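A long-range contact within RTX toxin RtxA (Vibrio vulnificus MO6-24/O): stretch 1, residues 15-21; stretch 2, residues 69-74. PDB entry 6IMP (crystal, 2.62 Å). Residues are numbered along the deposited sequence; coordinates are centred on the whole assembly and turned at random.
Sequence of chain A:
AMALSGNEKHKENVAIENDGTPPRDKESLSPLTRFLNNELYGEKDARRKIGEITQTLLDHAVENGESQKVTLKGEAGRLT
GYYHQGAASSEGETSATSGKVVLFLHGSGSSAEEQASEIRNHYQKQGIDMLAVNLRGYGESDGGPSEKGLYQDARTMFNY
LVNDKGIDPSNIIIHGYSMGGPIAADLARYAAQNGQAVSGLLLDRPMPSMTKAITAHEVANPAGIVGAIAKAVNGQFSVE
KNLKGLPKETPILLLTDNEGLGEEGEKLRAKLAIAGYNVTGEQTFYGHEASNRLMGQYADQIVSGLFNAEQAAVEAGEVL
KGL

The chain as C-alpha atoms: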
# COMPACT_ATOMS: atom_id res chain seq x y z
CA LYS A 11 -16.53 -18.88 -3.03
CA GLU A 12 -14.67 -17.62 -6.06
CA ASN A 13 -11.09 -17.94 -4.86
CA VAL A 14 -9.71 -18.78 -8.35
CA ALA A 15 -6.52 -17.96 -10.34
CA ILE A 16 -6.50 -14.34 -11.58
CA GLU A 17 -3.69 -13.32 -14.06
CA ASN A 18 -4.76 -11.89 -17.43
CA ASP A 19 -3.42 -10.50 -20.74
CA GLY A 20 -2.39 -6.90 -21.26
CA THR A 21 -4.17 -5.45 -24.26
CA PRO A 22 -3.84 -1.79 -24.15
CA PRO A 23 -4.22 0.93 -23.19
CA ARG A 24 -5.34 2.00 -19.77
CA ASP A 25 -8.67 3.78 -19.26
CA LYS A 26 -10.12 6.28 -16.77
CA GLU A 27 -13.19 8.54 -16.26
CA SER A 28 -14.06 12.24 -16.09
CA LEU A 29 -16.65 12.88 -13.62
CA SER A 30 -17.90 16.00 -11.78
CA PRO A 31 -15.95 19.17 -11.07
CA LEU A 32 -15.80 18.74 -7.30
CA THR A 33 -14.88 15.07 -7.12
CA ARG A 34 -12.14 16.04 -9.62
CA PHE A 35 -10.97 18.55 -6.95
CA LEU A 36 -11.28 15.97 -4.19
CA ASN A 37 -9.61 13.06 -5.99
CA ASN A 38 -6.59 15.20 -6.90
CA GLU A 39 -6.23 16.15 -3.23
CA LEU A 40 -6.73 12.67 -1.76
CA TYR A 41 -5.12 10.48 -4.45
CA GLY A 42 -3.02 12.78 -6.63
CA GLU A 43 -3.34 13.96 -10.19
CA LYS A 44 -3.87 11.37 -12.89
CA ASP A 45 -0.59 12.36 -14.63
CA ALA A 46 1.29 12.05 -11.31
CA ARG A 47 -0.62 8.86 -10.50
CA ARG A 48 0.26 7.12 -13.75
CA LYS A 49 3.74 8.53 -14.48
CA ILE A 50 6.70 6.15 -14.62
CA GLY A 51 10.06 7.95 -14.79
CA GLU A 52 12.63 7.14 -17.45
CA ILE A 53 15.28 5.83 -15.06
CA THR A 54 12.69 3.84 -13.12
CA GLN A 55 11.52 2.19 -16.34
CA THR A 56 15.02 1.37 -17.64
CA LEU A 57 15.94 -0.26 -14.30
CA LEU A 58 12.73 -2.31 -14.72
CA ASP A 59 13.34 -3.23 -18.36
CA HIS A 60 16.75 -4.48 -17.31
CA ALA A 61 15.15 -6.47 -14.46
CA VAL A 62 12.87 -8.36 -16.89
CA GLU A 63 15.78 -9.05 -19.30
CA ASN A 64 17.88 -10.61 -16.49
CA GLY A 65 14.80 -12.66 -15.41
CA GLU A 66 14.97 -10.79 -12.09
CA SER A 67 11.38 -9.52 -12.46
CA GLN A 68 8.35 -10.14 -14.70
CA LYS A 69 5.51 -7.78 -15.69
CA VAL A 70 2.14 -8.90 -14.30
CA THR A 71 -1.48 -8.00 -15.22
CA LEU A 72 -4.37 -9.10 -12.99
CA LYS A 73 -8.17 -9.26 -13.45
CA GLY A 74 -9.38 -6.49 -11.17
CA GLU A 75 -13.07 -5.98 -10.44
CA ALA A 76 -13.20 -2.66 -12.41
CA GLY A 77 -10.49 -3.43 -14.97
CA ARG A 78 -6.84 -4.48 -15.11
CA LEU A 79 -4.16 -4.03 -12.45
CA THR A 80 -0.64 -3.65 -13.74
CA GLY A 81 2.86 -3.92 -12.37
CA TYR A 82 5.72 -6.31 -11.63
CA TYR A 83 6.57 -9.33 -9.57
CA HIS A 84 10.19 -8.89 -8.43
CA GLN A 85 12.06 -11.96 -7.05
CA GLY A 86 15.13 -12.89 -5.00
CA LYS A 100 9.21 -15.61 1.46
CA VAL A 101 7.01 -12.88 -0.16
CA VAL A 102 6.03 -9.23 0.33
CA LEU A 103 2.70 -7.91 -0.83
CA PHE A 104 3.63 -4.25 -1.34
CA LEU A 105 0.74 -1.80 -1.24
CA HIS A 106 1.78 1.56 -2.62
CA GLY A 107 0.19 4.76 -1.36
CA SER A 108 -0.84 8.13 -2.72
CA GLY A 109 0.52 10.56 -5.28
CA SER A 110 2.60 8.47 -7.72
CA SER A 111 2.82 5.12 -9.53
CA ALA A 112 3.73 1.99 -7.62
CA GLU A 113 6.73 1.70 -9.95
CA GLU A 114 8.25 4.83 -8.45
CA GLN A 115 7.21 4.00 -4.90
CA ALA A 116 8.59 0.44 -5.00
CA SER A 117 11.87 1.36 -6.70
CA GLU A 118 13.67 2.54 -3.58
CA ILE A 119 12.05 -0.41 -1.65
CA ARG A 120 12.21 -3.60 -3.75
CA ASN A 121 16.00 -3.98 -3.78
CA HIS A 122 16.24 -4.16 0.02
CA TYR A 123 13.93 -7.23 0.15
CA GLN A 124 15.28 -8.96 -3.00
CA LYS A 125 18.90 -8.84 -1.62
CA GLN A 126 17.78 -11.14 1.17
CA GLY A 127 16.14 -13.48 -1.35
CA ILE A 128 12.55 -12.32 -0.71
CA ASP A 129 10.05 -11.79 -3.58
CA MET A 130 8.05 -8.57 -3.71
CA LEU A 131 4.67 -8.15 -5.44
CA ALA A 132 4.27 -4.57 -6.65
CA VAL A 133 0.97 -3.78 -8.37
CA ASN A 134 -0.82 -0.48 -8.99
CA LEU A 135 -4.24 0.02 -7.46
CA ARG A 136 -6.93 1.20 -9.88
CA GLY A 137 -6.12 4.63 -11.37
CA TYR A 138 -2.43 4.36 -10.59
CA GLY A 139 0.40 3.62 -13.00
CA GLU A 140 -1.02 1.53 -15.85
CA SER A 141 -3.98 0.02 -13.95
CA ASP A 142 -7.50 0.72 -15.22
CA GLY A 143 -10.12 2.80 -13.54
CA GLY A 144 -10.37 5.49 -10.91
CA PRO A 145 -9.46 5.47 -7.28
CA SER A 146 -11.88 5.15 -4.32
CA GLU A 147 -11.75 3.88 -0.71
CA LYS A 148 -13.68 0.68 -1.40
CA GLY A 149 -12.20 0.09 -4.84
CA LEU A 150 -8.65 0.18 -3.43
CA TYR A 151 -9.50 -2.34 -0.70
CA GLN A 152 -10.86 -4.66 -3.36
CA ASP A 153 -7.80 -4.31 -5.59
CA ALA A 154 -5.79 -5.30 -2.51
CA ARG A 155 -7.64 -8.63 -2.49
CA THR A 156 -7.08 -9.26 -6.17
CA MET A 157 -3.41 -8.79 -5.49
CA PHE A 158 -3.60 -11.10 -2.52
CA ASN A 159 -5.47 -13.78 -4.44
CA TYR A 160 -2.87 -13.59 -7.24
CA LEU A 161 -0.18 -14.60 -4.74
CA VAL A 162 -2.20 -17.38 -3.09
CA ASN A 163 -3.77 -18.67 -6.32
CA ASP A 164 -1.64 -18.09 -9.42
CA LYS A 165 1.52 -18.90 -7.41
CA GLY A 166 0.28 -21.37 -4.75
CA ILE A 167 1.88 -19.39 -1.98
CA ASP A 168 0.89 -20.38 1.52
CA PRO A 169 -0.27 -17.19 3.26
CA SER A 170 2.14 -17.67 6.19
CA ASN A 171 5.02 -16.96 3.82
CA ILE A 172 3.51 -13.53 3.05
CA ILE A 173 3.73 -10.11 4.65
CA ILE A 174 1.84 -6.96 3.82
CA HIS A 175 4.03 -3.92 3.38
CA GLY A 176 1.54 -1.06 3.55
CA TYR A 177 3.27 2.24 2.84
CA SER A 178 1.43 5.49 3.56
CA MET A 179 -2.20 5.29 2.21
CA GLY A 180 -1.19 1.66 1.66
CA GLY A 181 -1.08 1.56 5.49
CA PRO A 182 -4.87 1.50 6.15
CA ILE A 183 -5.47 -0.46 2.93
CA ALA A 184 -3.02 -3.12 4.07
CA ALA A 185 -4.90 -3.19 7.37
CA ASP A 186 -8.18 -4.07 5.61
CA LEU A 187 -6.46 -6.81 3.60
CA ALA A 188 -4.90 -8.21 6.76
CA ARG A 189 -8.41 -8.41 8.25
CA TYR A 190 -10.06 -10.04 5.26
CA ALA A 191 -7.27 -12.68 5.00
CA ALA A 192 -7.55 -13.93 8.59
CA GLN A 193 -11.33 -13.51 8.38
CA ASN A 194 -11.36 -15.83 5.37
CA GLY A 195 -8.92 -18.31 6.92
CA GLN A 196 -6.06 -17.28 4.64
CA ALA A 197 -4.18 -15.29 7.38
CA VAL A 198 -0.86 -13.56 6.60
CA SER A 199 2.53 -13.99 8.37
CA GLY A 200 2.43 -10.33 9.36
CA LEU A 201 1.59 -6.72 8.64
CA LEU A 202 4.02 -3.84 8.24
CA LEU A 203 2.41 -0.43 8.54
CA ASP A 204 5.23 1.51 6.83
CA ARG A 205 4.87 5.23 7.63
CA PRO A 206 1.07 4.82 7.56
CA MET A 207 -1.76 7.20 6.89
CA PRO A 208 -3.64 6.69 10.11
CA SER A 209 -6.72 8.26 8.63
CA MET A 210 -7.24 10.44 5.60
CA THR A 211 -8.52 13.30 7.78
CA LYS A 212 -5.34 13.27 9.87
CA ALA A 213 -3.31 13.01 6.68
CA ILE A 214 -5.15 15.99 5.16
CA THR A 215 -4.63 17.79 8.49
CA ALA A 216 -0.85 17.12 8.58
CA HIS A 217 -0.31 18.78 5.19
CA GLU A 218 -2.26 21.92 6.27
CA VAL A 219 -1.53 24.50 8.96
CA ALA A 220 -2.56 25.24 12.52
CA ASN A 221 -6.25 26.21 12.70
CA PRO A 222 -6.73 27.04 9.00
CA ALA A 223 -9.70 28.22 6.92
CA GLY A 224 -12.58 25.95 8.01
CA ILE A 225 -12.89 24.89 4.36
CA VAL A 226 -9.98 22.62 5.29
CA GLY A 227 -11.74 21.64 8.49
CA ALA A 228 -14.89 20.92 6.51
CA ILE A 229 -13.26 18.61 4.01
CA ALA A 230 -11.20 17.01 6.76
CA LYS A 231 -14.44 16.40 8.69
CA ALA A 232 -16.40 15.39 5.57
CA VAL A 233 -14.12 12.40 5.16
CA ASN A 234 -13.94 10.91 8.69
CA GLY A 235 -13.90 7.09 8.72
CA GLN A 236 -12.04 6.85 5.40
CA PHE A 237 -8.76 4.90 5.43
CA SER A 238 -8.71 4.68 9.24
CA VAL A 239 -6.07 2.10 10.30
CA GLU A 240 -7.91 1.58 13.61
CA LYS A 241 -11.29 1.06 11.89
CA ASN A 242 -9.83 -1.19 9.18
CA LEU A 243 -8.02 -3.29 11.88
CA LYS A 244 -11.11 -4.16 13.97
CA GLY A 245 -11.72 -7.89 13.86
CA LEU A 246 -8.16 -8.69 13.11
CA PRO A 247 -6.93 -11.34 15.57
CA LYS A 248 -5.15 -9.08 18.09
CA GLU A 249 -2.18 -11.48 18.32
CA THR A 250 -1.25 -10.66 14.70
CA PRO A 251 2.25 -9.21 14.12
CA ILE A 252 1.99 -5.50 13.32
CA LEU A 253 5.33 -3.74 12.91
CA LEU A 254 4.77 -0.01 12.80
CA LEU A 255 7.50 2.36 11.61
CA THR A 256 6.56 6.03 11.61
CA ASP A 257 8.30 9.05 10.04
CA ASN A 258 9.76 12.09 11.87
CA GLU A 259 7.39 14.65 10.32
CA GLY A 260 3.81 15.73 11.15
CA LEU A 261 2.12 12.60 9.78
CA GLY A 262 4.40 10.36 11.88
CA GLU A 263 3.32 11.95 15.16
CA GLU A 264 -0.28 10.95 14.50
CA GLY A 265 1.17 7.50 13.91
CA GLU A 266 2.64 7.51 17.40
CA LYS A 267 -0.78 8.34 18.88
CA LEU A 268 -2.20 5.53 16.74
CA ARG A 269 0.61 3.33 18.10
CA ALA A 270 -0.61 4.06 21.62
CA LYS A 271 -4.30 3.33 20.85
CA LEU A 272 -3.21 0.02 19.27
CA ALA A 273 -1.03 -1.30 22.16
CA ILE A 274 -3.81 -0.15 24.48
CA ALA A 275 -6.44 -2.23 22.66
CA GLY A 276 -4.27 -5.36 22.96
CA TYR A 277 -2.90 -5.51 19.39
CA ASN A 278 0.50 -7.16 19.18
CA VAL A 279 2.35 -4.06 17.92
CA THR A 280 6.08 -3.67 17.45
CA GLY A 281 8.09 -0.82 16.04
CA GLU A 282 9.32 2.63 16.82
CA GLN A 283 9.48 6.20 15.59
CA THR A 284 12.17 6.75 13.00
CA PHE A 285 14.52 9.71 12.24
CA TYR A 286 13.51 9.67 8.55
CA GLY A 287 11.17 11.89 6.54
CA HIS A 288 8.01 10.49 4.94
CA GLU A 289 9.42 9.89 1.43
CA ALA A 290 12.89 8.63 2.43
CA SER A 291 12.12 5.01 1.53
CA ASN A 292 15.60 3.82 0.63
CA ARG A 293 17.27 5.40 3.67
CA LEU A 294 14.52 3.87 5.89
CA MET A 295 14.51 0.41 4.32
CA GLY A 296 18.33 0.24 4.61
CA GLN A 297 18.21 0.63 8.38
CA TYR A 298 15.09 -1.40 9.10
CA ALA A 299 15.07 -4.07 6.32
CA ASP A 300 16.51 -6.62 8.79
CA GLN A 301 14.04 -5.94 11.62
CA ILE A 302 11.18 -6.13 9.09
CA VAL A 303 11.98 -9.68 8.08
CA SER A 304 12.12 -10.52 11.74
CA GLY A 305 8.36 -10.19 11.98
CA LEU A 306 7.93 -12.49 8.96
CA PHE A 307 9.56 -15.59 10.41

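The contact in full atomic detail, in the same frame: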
# COMPACT_ATOMS: atom_id res chain seq x y z
N ALA A 15 -7.64 -18.60 -9.62
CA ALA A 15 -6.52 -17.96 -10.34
C ALA A 15 -6.78 -16.85 -11.42
O ALA A 15 -7.46 -17.08 -12.46
CB ALA A 15 -5.81 -19.02 -11.17
N ILE A 16 -6.07 -15.71 -11.22
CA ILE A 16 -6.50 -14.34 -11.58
C ILE A 16 -5.57 -13.46 -12.47
O ILE A 16 -5.84 -12.26 -12.65
CB ILE A 16 -6.85 -13.57 -10.27
CG1 ILE A 16 -7.98 -12.57 -10.49
CG2 ILE A 16 -5.61 -12.91 -9.66
CD1 ILE A 16 -8.72 -12.23 -9.21
N GLU A 17 -4.51 -14.04 -13.06
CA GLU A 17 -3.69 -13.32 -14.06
C GLU A 17 -4.45 -13.22 -15.39
O GLU A 17 -5.43 -13.94 -15.60
CB GLU A 17 -2.30 -13.98 -14.25
CG GLU A 17 -1.27 -13.12 -15.00
CD GLU A 17 0.18 -13.48 -14.70
OE1 GLU A 17 0.59 -14.63 -14.98
OE2 GLU A 17 0.93 -12.60 -14.22
N ASN A 18 -3.99 -12.33 -16.27
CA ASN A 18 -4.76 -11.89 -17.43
C ASN A 18 -3.77 -11.39 -18.50
O ASN A 18 -2.57 -11.37 -18.24
CB ASN A 18 -5.70 -10.76 -16.97
CG ASN A 18 -6.87 -10.51 -17.90
OD1 ASN A 18 -7.41 -11.43 -18.51
ND2 ASN A 18 -7.31 -9.26 -17.96
N ASP A 19 -4.27 -10.91 -19.63
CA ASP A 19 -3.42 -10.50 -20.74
C ASP A 19 -3.48 -9.00 -20.98
O ASP A 19 -4.54 -8.45 -21.19
CB ASP A 19 -3.89 -11.21 -22.00
CG ASP A 19 -2.95 -12.29 -22.44
OD1 ASP A 19 -2.22 -12.83 -21.58
OD2 ASP A 19 -2.92 -12.61 -23.65
N GLY A 20 -2.35 -8.32 -20.97
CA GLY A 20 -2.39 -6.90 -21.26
C GLY A 20 -2.84 -6.72 -22.70
O GLY A 20 -2.36 -7.41 -23.58
N THR A 21 -3.85 -5.90 -22.92
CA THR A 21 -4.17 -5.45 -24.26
C THR A 21 -4.68 -4.04 -24.27
O THR A 21 -5.82 -3.79 -23.89
CB THR A 21 -5.27 -6.32 -24.83
OG1 THR A 21 -6.50 -6.03 -24.16
CG2 THR A 21 -4.93 -7.76 -24.60
N LYS A 69 6.79 -8.51 -15.61
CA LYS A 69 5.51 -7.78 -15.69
C LYS A 69 4.35 -8.70 -15.34
O LYS A 69 4.39 -9.89 -15.64
CB LYS A 69 5.28 -7.24 -17.10
CG LYS A 69 6.23 -6.13 -17.50
CD LYS A 69 5.65 -5.27 -18.62
CE LYS A 69 6.08 -3.82 -18.48
NZ LYS A 69 5.64 -2.98 -19.63
N VAL A 70 3.32 -8.13 -14.71
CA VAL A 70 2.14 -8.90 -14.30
C VAL A 70 0.85 -8.06 -14.43
O VAL A 70 0.79 -6.92 -13.95
CB VAL A 70 2.31 -9.46 -12.85
CG1 VAL A 70 0.98 -9.79 -12.21
CG2 VAL A 70 3.21 -10.69 -12.86
N THR A 71 -0.14 -8.61 -15.12
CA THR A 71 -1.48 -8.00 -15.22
C THR A 71 -2.50 -8.91 -14.56
O THR A 71 -2.50 -10.11 -14.82
CB THR A 71 -1.92 -7.77 -16.68
OG1 THR A 71 -1.06 -6.81 -17.32
CG2 THR A 71 -3.35 -7.27 -16.74
N LEU A 72 -3.38 -8.33 -13.74
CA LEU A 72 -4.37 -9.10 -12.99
C LEU A 72 -5.78 -8.68 -13.40
O LEU A 72 -5.98 -7.56 -13.87
CB LEU A 72 -4.17 -8.86 -11.48
CG LEU A 72 -2.76 -9.04 -10.89
CD1 LEU A 72 -2.83 -8.85 -9.38
CD2 LEU A 72 -2.17 -10.41 -11.21
N LYS A 73 -6.75 -9.59 -13.23
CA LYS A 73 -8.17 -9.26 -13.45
C LYS A 73 -8.78 -8.58 -12.22
O LYS A 73 -9.35 -9.24 -11.33
CB LYS A 73 -8.99 -10.51 -13.82
CG LYS A 73 -10.48 -10.22 -14.08
CD LYS A 73 -11.42 -11.32 -13.58
CE LYS A 73 -11.21 -12.62 -14.34
NZ LYS A 73 -12.48 -13.40 -14.49
N GLY A 74 -8.70 -7.26 -12.20
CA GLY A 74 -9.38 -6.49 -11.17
C GLY A 74 -10.88 -6.48 -11.38
O GLY A 74 -11.37 -6.87 -12.44

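This is a small, backbone-led contact in which an irregular N-terminal segment meets residues 69-73 of a strand that begins earlier in the chain through a single beta bridge, flanked by modest side-chain packing. The bridge pairs E17 with L72, whose CA atoms lie 4.4 Å apart, and two hydrogen bonds bracket it. K73 N donates to I16 O at 2.9 Å with an N-H...O angle of 171°, which is nearly linear and therefore well formed. N18 N donates to T71 O at 3.0 Å, but its angle of 127° makes this bond weak. Each acceptor also receives a CA-H...O contact: L72 CA lies 3.5 Å from I16 O, and E17 CA lies 3.5 Å from T71 O. The pairing does not extend into a longer ladder, and the end-to-end directions of the touching parts differ by 114°.

Side chains fill in around this core. I16 CG1 sits 4.0 Å from K73 CB, an apolar contact with the base of the lysine, whose end leads away. N18 points toward the strand, its CB 4.2 Å from T71 CG2. E17 starts sideways, yet its extended chi1 and chi2 (both t) bring OE2 to 3.3 Å from V70 CG2, a van der Waals approach without charge pairing. Altogether 410 Å² is buried, summed over both sides.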